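Local coordinates for protein N-acetyl-beta-D glucosaminidase (Rhizomucor miehei CAU432, PDB 4ZM6) that probably hydrolyses terminal N-acetyl-beta-D-glucosaminides through a family 3 glycoside hydrolase domain and also carries a glucosamine N-acetyltransferase region that binds acetyl-CoA, at residues 572-575 and 576-580; 327-330 and 331-334. All coordinates share one frame; numbering follows the deposited sequence.

Interaction 1: 572-575 and 576-580; sequences INLG and LQRAK
The side-chain amides of N573 and Q577, one helical turn apart, lie with their planes 18° apart, and the main touch between the two side chains is made by a methylene. Q577 CG stands above the plane of the N573 amide, displaced toward its oxygen, 3.3 Å from N573 OD1. N573 CG is anti to its backbone nitrogen (chi1 -172°), which swings the amide forward along the helix to meet that methylene. The two amide oxygens, both acceptors, do not bond to each other. The backbone links the same pair: Q577 N donates to N573 O at 2.7 Å in a nearly straight bond (167°). L576 N to I572 O and R578 N to L574 O, the latter at 3.2 Å, continue the i to i+4 pattern. On the buried side I572 and L576 lie alongside one another, CG2 of I572 reaching CD1 of L576 at 3.8 Å, and L576 goes on to pack against F597 and A599 of strand 594-605. I572 and N573 lean instead on helix 546-561. These two helices fill the connection between the first two strands of the GNAT fold, and L576 ends about 10 Å from bound acetyl-CoA, too far to touch it. Chemically, then, main-chain bonds carry the polar part of this turn, while its side chains add an apolar contact at I572 and L576 and a methylene set against an amide oxygen at N573 and Q577.

Interaction 2: 327-330 and 331-334; sequences RQSL and QRVA
In R332 a first torsion of -71° places CG beside the backbone nitrogen and close to the preceding turn, with CG 3.3 Å from Q328 O; the chain then runs extended to NE, alongside the side chain of Q328. The guanidinium consequently presents an edge to S329, whose OG lies in its plane 3.9 Å from R332 NH1. That gap is not a hydrogen bond. The two groups meet through a third, D294, whose OD1 forms a salt bridge with R332 NH1. S329 OG lies within hydrogen-bonding reach of both D294 OD1 and E325 O, one turn back; its single proton must be shared between them or serve one at a time, which probably limits the rotation of the hydroxyl. Beneath these groups the main chain is regular helix. Four consecutive i to i+4 bonds cross the contact, from Q331 N to R327 O (2.8 Å) through to A334 N to L330 O (3.0 Å). Branched V333 rests CG2 against S329 O at 3.2 Å, on the buried side. The segment belongs to helix 323-340 of the glycoside hydrolase domain. V333 meets M295 and L330 meets L16, residues just ahead of strands 296-298 and 17-19, and D294 belongs to the same approach; the helix therefore lies against the N-terminal ends of neighbouring parallel strands of the TIM-barrel-type domain.

How the interactions relate
Interaction 2 comes first along the chain, in helix 323-340 of the glycoside hydrolase domain; interaction 1 follows in helix 569-577 of the acetyltransferase region. Their centres are 47 Å apart and their nearest atoms about 34 Å, so they do not touch, and they share no helix or sheet. In interaction 2 the side chains meet the loops leading into strands 17-19 and 296-298, whereas in interaction 1 L576 packs on strand 594-605 of a mixed sheet and R578 also meets helix 736-745 of the second acetyltransferase range. The mixed sheet of strands 373-377 to 494-497 intervenes in sequence. The same local principle, one turn of helix, thus serves separate units of a multi-domain enzyme.

Interaction 1: 572-575 and 576-580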
loop_
_atom_site.group_PDB
_atom_site.type_symbol
_atom_site.label_atom_id
_atom_site.label_comp_id
_atom_site.label_asym_id
_atom_site.label_seq_id
_atom_site.Cartn_x
_atom_site.Cartn_y
_atom_site.Cartn_z
ATOM N N ILE A 572 19.646 21.042 -7.961
ATOM C CA ILE A 572 18.826 19.864 -8.195
ATOM C C ILE A 572 18.040 19.556 -6.920
ATOM O O ILE A 572 16.820 19.407 -6.957
ATOM C CB ILE A 572 19.688 18.655 -8.647
ATOM C CG1 ILE A 572 20.239 18.905 -10.059
ATOM C CG2 ILE A 572 18.884 17.358 -8.629
ATOM C CD1 ILE A 572 21.377 17.988 -10.459
ATOM N N ASN A 573 18.744 19.499 -5.795
ATOM C CA ASN A 573 18.115 19.210 -4.504
ATOM C C ASN A 573 17.028 20.225 -4.154
ATOM O O ASN A 573 15.961 19.864 -3.657
ATOM C CB ASN A 573 19.174 19.161 -3.401
ATOM C CG ASN A 573 18.617 18.682 -2.077
ATOM O OD1 ASN A 573 18.274 17.509 -1.919
ATOM N ND2 ASN A 573 18.530 19.586 -1.112
ATOM N N LEU A 574 17.293 21.498 -4.428
ATOM C CA LEU A 574 16.299 22.538 -4.213
ATOM C C LEU A 574 15.038 22.268 -5.045
ATOM O O LEU A 574 13.930 22.204 -4.497
ATOM C CB LEU A 574 16.888 23.908 -4.565
ATOM C CG LEU A 574 15.967 25.121 -4.421
ATOM C CD1 LEU A 574 15.590 25.362 -2.966
ATOM C CD2 LEU A 574 16.635 26.349 -5.015
ATOM N N GLY A 575 15.224 22.113 -6.361
ATOM C CA GLY A 575 14.136 21.780 -7.274
ATOM C C GLY A 575 13.313 20.648 -6.695
ATOM O O GLY A 575 12.092 20.759 -6.575
ATOM N N LEU A 576 13.990 19.576 -6.281
ATOM C CA LEU A 576 13.311 18.341 -5.867
ATOM C C LEU A 576 12.679 18.397 -4.478
ATOM O O LEU A 576 11.528 17.984 -4.305
ATOM C CB LEU A 576 14.263 17.150 -5.957
ATOM C CG LEU A 576 14.786 16.850 -7.367
ATOM C CD1 LEU A 576 15.773 15.693 -7.338
ATOM C CD2 LEU A 576 13.645 16.565 -8.337
ATOM N N GLN A 577 13.407 18.911 -3.492
ATOM C CA GLN A 577 12.894 18.922 -2.120
ATOM C C GLN A 577 11.718 19.889 -1.914
ATOM O O GLN A 577 10.869 19.639 -1.068
ATOM C CB GLN A 577 14.018 19.207 -1.118
ATOM C CG GLN A 577 15.166 18.198 -1.133
ATOM C CD GLN A 577 14.707 16.753 -1.270
ATOM O OE1 GLN A 577 15.119 16.038 -2.197
ATOM N NE2 GLN A 577 13.849 16.319 -0.357
ATOM N N ARG A 578 11.653 20.962 -2.700
ATOM C CA ARG A 578 10.592 21.969 -2.567
ATOM C C ARG A 578 9.298 21.630 -3.325
ATOM O O ARG A 578 8.287 22.326 -3.177
ATOM C CB ARG A 578 11.096 23.340 -3.039
ATOM C CG ARG A 578 12.218 23.936 -2.204
ATOM C CD ARG A 578 11.774 24.372 -0.809
ATOM N NE ARG A 578 10.761 25.436 -0.808
ATOM C CZ ARG A 578 10.410 26.153 0.265
ATOM N NH1 ARG A 578 10.988 25.952 1.447
ATOM N NH2 ARG A 578 9.479 27.090 0.165
ATOM N N ALA A 579 9.329 20.581 -4.144
ATOM C CA ALA A 579 8.152 20.171 -4.911
ATOM C C ALA A 579 7.003 19.835 -3.976
ATOM O O ALA A 579 7.198 19.124 -2.994
ATOM C CB ALA A 579 8.481 18.972 -5.788
ATOM N N LYS A 580 5.819 20.362 -4.285
ATOM C CA LYS A 580 4.625 20.156 -3.465
ATOM C C LYS A 580 4.011 18.796 -3.742
ATOM O O LYS A 580 3.977 18.349 -4.888
ATOM C CB LYS A 580 3.571 21.225 -3.763
ATOM C CG LYS A 580 3.879 22.610 -3.220
ATOM C CD LYS A 580 2.646 23.503 -3.309
ATOM C CE LYS A 580 2.916 24.910 -2.792
ATOM N NZ LYS A 580 3.394 24.929 -1.378
#

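Interaction 2: 327-330 and 331-334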
loop_
_atom_site.group_PDB
_atom_site.type_symbol
_atom_site.label_atom_id
_atom_site.label_comp_id
_atom_site.label_asym_id
_atom_site.label_seq_id
_atom_site.Cartn_x
_atom_site.Cartn_y
_atom_site.Cartn_z
ATOM N N ARG A 327 -36.516 4.871 -6.486
ATOM C CA ARG A 327 -36.315 6.305 -6.712
ATOM C C ARG A 327 -34.825 6.639 -6.759
ATOM O O ARG A 327 -34.361 7.309 -7.687
ATOM C CB ARG A 327 -36.981 7.127 -5.604
ATOM C CG ARG A 327 -38.504 7.138 -5.637
ATOM C CD ARG A 327 -39.050 7.991 -6.777
ATOM N NE ARG A 327 -40.258 8.725 -6.392
ATOM C CZ ARG A 327 -40.275 9.827 -5.638
ATOM N NH1 ARG A 327 -39.148 10.348 -5.157
ATOM N NH2 ARG A 327 -41.434 10.413 -5.355
ATOM N N GLN A 328 -34.089 6.163 -5.754
ATOM C CA GLN A 328 -32.637 6.357 -5.675
ATOM C C GLN A 328 -31.909 5.739 -6.863
ATOM O O GLN A 328 -30.916 6.289 -7.327
ATOM C CB GLN A 328 -32.080 5.763 -4.380
ATOM C CG GLN A 328 -32.491 6.509 -3.122
ATOM C CD GLN A 328 -32.407 5.639 -1.882
ATOM O OE1 GLN A 328 -33.392 5.465 -1.169
ATOM N NE2 GLN A 328 -31.232 5.073 -1.630
ATOM N N SER A 329 -32.398 4.594 -7.342
ATOM C CA SER A 329 -31.852 3.961 -8.544
ATOM C C SER A 329 -32.089 4.822 -9.784
ATOM O O SER A 329 -31.177 5.039 -10.578
ATOM C CB SER A 329 -32.465 2.573 -8.749
ATOM O OG SER A 329 -32.210 1.731 -7.639
ATOM N N LEU A 330 -33.317 5.312 -9.940
ATOM C CA LEU A 330 -33.671 6.200 -11.052
ATOM C C LEU A 330 -32.889 7.515 -11.003
ATOM O O LEU A 330 -32.568 8.096 -12.039
ATOM C CB LEU A 330 -35.175 6.484 -11.037
ATOM C CG LEU A 330 -36.043 5.280 -11.416
ATOM C CD1 LEU A 330 -37.450 5.398 -10.847
ATOM C CD2 LEU A 330 -36.082 5.125 -12.929
ATOM N N GLN A 331 -32.601 7.970 -9.788
ATOM C CA GLN A 331 -31.742 9.133 -9.553
ATOM C C GLN A 331 -30.306 8.879 -10.052
ATOM O O GLN A 331 -29.721 9.727 -10.731
ATOM C CB GLN A 331 -31.760 9.487 -8.051
ATOM C CG GLN A 331 -30.687 10.451 -7.554
ATOM C CD GLN A 331 -31.114 11.910 -7.588
ATOM O OE1 GLN A 331 -30.870 12.661 -6.638
ATOM N NE2 GLN A 331 -31.751 12.322 -8.684
ATOM N N ARG A 332 -29.751 7.715 -9.714
ATOM C CA ARG A 332 -28.391 7.347 -10.127
ATOM C C ARG A 332 -28.269 7.211 -11.639
ATOM O O ARG A 332 -27.237 7.565 -12.221
ATOM C CB ARG A 332 -27.952 6.035 -9.466
ATOM C CG ARG A 332 -27.673 6.141 -7.974
ATOM C CD ARG A 332 -27.087 4.844 -7.437
ATOM N NE ARG A 332 -27.181 4.726 -5.977
ATOM C CZ ARG A 332 -28.121 4.049 -5.311
ATOM N NH1 ARG A 332 -29.090 3.398 -5.948
ATOM N NH2 ARG A 332 -28.089 4.018 -3.987
ATOM N N VAL A 333 -29.322 6.693 -12.268
ATOM C CA VAL A 333 -29.351 6.520 -13.722
ATOM C C VAL A 333 -29.521 7.863 -14.432
ATOM O O VAL A 333 -28.981 8.064 -15.519
ATOM C CB VAL A 333 -30.473 5.555 -14.152
ATOM C CG1 VAL A 333 -30.525 5.424 -15.670
ATOM C CG2 VAL A 333 -30.266 4.195 -13.506
ATOM N N ALA A 334 -30.279 8.772 -13.823
ATOM C CA ALA A 334 -30.398 10.138 -14.332
ATOM C C ALA A 334 -29.035 10.835 -14.287
ATOM O O ALA A 334 -28.572 11.370 -15.297
ATOM C CB ALA A 334 -31.423 10.923 -13.527
#